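Local coordinates for protein malonyl-CoA decarboxylase (Rhodopseudomonas palustris, PDB 4KSA) that probably catalyses the decarboxylation of malonyl-CoA and assembles from several copies of the same chain, at residues Asn282-Lys293 against Tyr416-His425. Numbering follows the deposited sequence.
Sequences NFLIKQVVEEIK and YALGDIEANH
I285 sits on the Y416 ring in a CH-pi contact: its CG2 lies 3.4 Å from the ring centroid and only 10° off the normal, which places the methyl squarely over one face. That branch is the one trans to the backbone N of I285, while I285 CG1 comes 3.5 Å from Y416 OH, a hydroxyl that hydrogen-bonds H383.

The second aromatic contact is T-shaped. The F283 edge is directed at the H425 face, with centroids 4.8 Å apart and planes at 63°; F283 CZ makes the nearest approach. Both H425 nitrogens are engaged elsewhere, ND1 by the carbonyl of G385 and NE2 by the backbone N of E52 of the second subunit. N282 packs across the same imidazole.

Aliphatic packing fills in between and beyond the rings. I421 CG2 meets the F283 edge in the ring plane, 3.7 Å from F283 CD1. L418, its CG swung trans to N (chi1 -173°), divides its two methyls: CD1 lies against the K286 methylenes and E290 CG, whereas CD2 reaches V289 CG1 at 3.8 Å and the end of K293. Within the malonyl-CoA decarboxylase C-terminal domain, this helix lies on the mixed sheet: I285 and V289 touch F265, V289 and Y416 touch F302.

Electrostatics add little, for K286 NZ and E422 OE2 form a long salt bridge of 3.7 Å. Replacing Y416 by a leucine would probably leave I285 without its flat aromatic platform and H383 without its hydroxyl partner.

No hydrogen bond links the two segments, so helix 284-295 and the two residues before it pack on Y416, the loop at L418 and the first turn of helix 421-431 mainly through apolar and aromatic contacts, while N282 ND2 and H425 NE2 bond E52 of the second subunit.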
loop_
_atom_site.group_PDB
_atom_site.type_symbol
_atom_site.label_atom_id
_atom_site.label_comp_id
_atom_site.label_asym_id
_atom_site.label_seq_id
_atom_site.Cartn_x
_atom_site.Cartn_y
_atom_site.Cartn_z
ATOM N N ASN A 282 18.412 -21.172 -0.236
ATOM C CA ASN A 282 18.533 -22.134 -1.302
ATOM C C ASN A 282 17.259 -22.279 -2.098
ATOM O O ASN A 282 17.250 -22.875 -3.176
ATOM C CB ASN A 282 18.959 -23.450 -0.692
ATOM C CG ASN A 282 20.352 -23.365 -0.108
ATOM O OD1 ASN A 282 21.336 -23.385 -0.841
ATOM N ND2 ASN A 282 20.444 -23.232 1.213
ATOM N N PHE A 283 16.186 -21.690 -1.593
ATOM C CA PHE A 283 14.909 -21.814 -2.266
ATOM C C PHE A 283 14.477 -20.570 -3.013
ATOM O O PHE A 283 13.336 -20.126 -2.923
ATOM C CB PHE A 283 13.876 -22.260 -1.248
ATOM C CG PHE A 283 14.236 -23.549 -0.596
ATOM C CD1 PHE A 283 14.098 -24.747 -1.288
ATOM C CD2 PHE A 283 14.783 -23.572 0.674
ATOM C CE1 PHE A 283 14.505 -25.958 -0.720
ATOM C CE2 PHE A 283 15.196 -24.779 1.260
ATOM C CZ PHE A 283 15.058 -25.974 0.563
ATOM N N LEU A 284 15.412 -20.027 -3.779
ATOM C CA LEU A 284 15.143 -18.843 -4.564
ATOM C C LEU A 284 14.334 -19.186 -5.792
ATOM O O LEU A 284 13.280 -18.607 -6.021
ATOM C CB LEU A 284 16.450 -18.166 -4.989
ATOM C CG LEU A 284 17.389 -17.624 -3.911
ATOM C CD1 LEU A 284 18.411 -16.777 -4.633
ATOM C CD2 LEU A 284 16.645 -16.778 -2.868
ATOM N N ILE A 285 14.824 -20.126 -6.588
ATOM C CA ILE A 285 14.114 -20.515 -7.799
ATOM C C ILE A 285 12.719 -21.063 -7.458
ATOM O O ILE A 285 11.763 -20.923 -8.226
ATOM C CB ILE A 285 14.944 -21.542 -8.585
ATOM C CG1 ILE A 285 16.312 -20.929 -8.917
ATOM C CG2 ILE A 285 14.208 -21.956 -9.868
ATOM C CD1 ILE A 285 16.245 -19.780 -9.888
ATOM N N LYS A 286 12.607 -21.663 -6.285
ATOM C CA LYS A 286 11.335 -22.188 -5.827
ATOM C C LYS A 286 10.310 -21.053 -5.906
ATOM O O LYS A 286 9.246 -21.181 -6.520
ATOM C CB LYS A 286 11.472 -22.657 -4.386
ATOM C CG LYS A 286 10.700 -23.892 -4.054
ATOM C CD LYS A 286 9.232 -23.623 -3.886
ATOM C CE LYS A 286 8.602 -24.812 -3.192
ATOM N NZ LYS A 286 9.362 -25.159 -1.955
ATOM N N GLN A 287 10.652 -19.923 -5.304
ATOM C CA GLN A 287 9.761 -18.785 -5.309
ATOM C C GLN A 287 9.426 -18.291 -6.711
ATOM O O GLN A 287 8.271 -18.001 -7.006
ATOM C CB GLN A 287 10.371 -17.670 -4.481
ATOM C CG GLN A 287 10.747 -18.127 -3.090
ATOM C CD GLN A 287 11.315 -17.003 -2.268
ATOM O OE1 GLN A 287 10.618 -16.037 -1.953
ATOM N NE2 GLN A 287 12.592 -17.110 -1.926
ATOM N N VAL A 288 10.426 -18.192 -7.579
ATOM C CA VAL A 288 10.184 -17.733 -8.940
ATOM C C VAL A 288 9.271 -18.699 -9.683
ATOM O O VAL A 288 8.475 -18.281 -10.522
ATOM C CB VAL A 288 11.501 -17.581 -9.736
ATOM C CG1 VAL A 288 11.214 -17.146 -11.170
ATOM C CG2 VAL A 288 12.401 -16.570 -9.045
ATOM N N VAL A 289 9.369 -19.991 -9.378
ATOM C CA VAL A 289 8.522 -20.969 -10.061
ATOM C C VAL A 289 7.090 -20.875 -9.563
ATOM O O VAL A 289 6.156 -20.816 -10.365
ATOM C CB VAL A 289 9.031 -22.431 -9.882
ATOM C CG1 VAL A 289 7.906 -23.405 -10.178
ATOM C CG2 VAL A 289 10.185 -22.707 -10.842
ATOM N N GLU A 290 6.924 -20.858 -8.241
ATOM C CA GLU A 290 5.594 -20.762 -7.649
ATOM C C GLU A 290 4.925 -19.491 -8.158
ATOM O O GLU A 290 3.705 -19.454 -8.322
ATOM C CB GLU A 290 5.681 -20.764 -6.117
ATOM C CG GLU A 290 6.352 -22.036 -5.590
ATOM C CD GLU A 290 6.354 -22.183 -4.063
ATOM O OE1 GLU A 290 6.898 -21.297 -3.359
ATOM O OE2 GLU A 290 5.820 -23.205 -3.568
ATOM N N GLU A 291 5.715 -18.458 -8.439
ATOM C CA GLU A 291 5.147 -17.214 -8.944
ATOM C C GLU A 291 4.614 -17.381 -10.361
ATOM O O GLU A 291 3.458 -17.073 -10.632
ATOM C CB GLU A 291 6.181 -16.086 -8.912
ATOM C CG GLU A 291 5.838 -14.900 -9.829
ATOM C CD GLU A 291 4.537 -14.177 -9.458
ATOM O OE1 GLU A 291 4.024 -13.406 -10.310
ATOM O OE2 GLU A 291 4.038 -14.365 -8.320
ATOM N N ILE A 292 5.458 -17.864 -11.264
ATOM C CA ILE A 292 5.043 -18.064 -12.646
ATOM C C ILE A 292 3.802 -18.957 -12.686
ATOM O O ILE A 292 2.832 -18.655 -13.380
ATOM C CB ILE A 292 6.185 -18.710 -13.491
ATOM C CG1 ILE A 292 7.382 -17.762 -13.540
ATOM C CG2 ILE A 292 5.715 -18.988 -14.903
ATOM C CD1 ILE A 292 8.606 -18.320 -14.243
ATOM N N LYS A 293 3.823 -20.040 -11.918
ATOM C CA LYS A 293 2.705 -20.965 -11.910
ATOM C C LYS A 293 1.378 -20.311 -11.551
ATOM O O LYS A 293 0.360 -20.563 -12.198
ATOM C CB LYS A 293 2.978 -22.124 -10.952
ATOM C CG LYS A 293 1.925 -23.220 -11.011
ATOM C CD LYS A 293 2.203 -24.320 -9.995
ATOM C CE LYS A 293 2.220 -23.766 -8.575
ATOM N NZ LYS A 293 2.139 -24.850 -7.553
ATOM N N TYR A 416 13.462 -28.272 -12.682
ATOM C CA TYR A 416 12.845 -27.873 -11.425
ATOM C C TYR A 416 11.449 -28.449 -11.380
ATOM O O TYR A 416 10.602 -28.138 -12.222
ATOM C CB TYR A 416 12.777 -26.343 -11.286
ATOM C CG TYR A 416 14.079 -25.689 -10.870
ATOM C CD1 TYR A 416 14.958 -25.170 -11.820
ATOM C CD2 TYR A 416 14.448 -25.608 -9.521
ATOM C CE1 TYR A 416 16.177 -24.586 -11.442
ATOM C CE2 TYR A 416 15.670 -25.025 -9.132
ATOM C CZ TYR A 416 16.525 -24.523 -10.105
ATOM O OH TYR A 416 17.735 -23.988 -9.761
ATOM N N ALA A 417 11.231 -29.318 -10.405
ATOM C CA ALA A 417 9.939 -29.957 -10.220
ATOM C C ALA A 417 9.440 -29.507 -8.868
ATOM O O ALA A 417 9.954 -29.935 -7.828
ATOM C CB ALA A 417 10.085 -31.466 -10.244
ATOM N N LEU A 418 8.441 -28.635 -8.899
ATOM C CA LEU A 418 7.852 -28.067 -7.701
ATOM C C LEU A 418 7.237 -29.107 -6.766
ATOM O O LEU A 418 6.227 -28.844 -6.116
ATOM C CB LEU A 418 6.810 -27.029 -8.122
ATOM C CG LEU A 418 6.137 -26.159 -7.067
ATOM C CD1 LEU A 418 7.151 -25.651 -6.059
ATOM C CD2 LEU A 418 5.443 -25.006 -7.784
ATOM N N GLY A 419 7.857 -30.285 -6.708
ATOM C CA GLY A 419 7.390 -31.355 -5.848
ATOM C C GLY A 419 8.561 -32.075 -5.196
ATOM O O GLY A 419 8.406 -32.782 -4.192
ATOM N N ASP A 420 9.745 -31.902 -5.774
ATOM C CA ASP A 420 10.937 -32.533 -5.233
ATOM C C ASP A 420 12.068 -31.551 -4.931
ATOM O O ASP A 420 13.161 -31.973 -4.545
ATOM C CB ASP A 420 11.430 -33.637 -6.173
ATOM C CG ASP A 420 10.941 -33.455 -7.593
ATOM O OD1 ASP A 420 9.726 -33.620 -7.834
ATOM O OD2 ASP A 420 11.770 -33.148 -8.471
ATOM N N ILE A 421 11.806 -30.252 -5.095
ATOM C CA ILE A 421 12.814 -29.234 -4.811
ATOM C C ILE A 421 13.403 -29.488 -3.430
ATOM O O ILE A 421 14.615 -29.605 -3.269
ATOM C CB ILE A 421 12.225 -27.813 -4.807
ATOM C CG1 ILE A 421 11.851 -27.380 -6.224
ATOM C CG2 ILE A 421 13.229 -26.842 -4.202
ATOM C CD1 ILE A 421 13.027 -27.241 -7.135
ATOM N N GLU A 422 12.541 -29.581 -2.426
ATOM C CA GLU A 422 13.014 -29.813 -1.069
ATOM C C GLU A 422 13.722 -31.143 -0.934
ATOM O O GLU A 422 14.769 -31.230 -0.294
ATOM C CB GLU A 422 11.857 -29.725 -0.077
ATOM C CG GLU A 422 11.375 -28.297 0.129
ATOM C CD GLU A 422 10.325 -28.180 1.208
ATOM O OE1 GLU A 422 10.515 -28.790 2.288
ATOM O OE2 GLU A 422 9.317 -27.472 0.976
ATOM N N ALA A 423 13.151 -32.177 -1.543
ATOM C CA ALA A 423 13.740 -33.510 -1.490
ATOM C C ALA A 423 15.195 -33.488 -1.990
ATOM O O ALA A 423 16.129 -33.911 -1.286
ATOM C CB ALA A 423 12.903 -34.478 -2.330
ATOM N N ASN A 424 15.381 -32.988 -3.208
ATOM C CA ASN A 424 16.705 -32.919 -3.801
ATOM C C ASN A 424 17.673 -32.057 -2.993
ATOM O O ASN A 424 18.820 -32.460 -2.763
ATOM C CB ASN A 424 16.605 -32.406 -5.233
ATOM C CG ASN A 424 15.851 -33.358 -6.127
ATOM O OD1 ASN A 424 15.736 -34.549 -5.822
ATOM N ND2 ASN A 424 15.342 -32.850 -7.241
ATOM N N HIS A 425 17.216 -30.881 -2.562
ATOM C CA HIS A 425 18.061 -30.001 -1.776
ATOM C C HIS A 425 18.581 -30.744 -0.561
ATOM O O HIS A 425 19.778 -30.727 -0.293
ATOM C CB HIS A 425 17.295 -28.759 -1.305
ATOM C CG HIS A 425 18.013 -27.981 -0.242
ATOM N ND1 HIS A 425 19.067 -27.137 -0.520
ATOM C CD2 HIS A 425 17.890 -27.996 1.108
ATOM C CE1 HIS A 425 19.563 -26.671 0.613
ATOM N NE2 HIS A 425 18.869 -27.179 1.616
#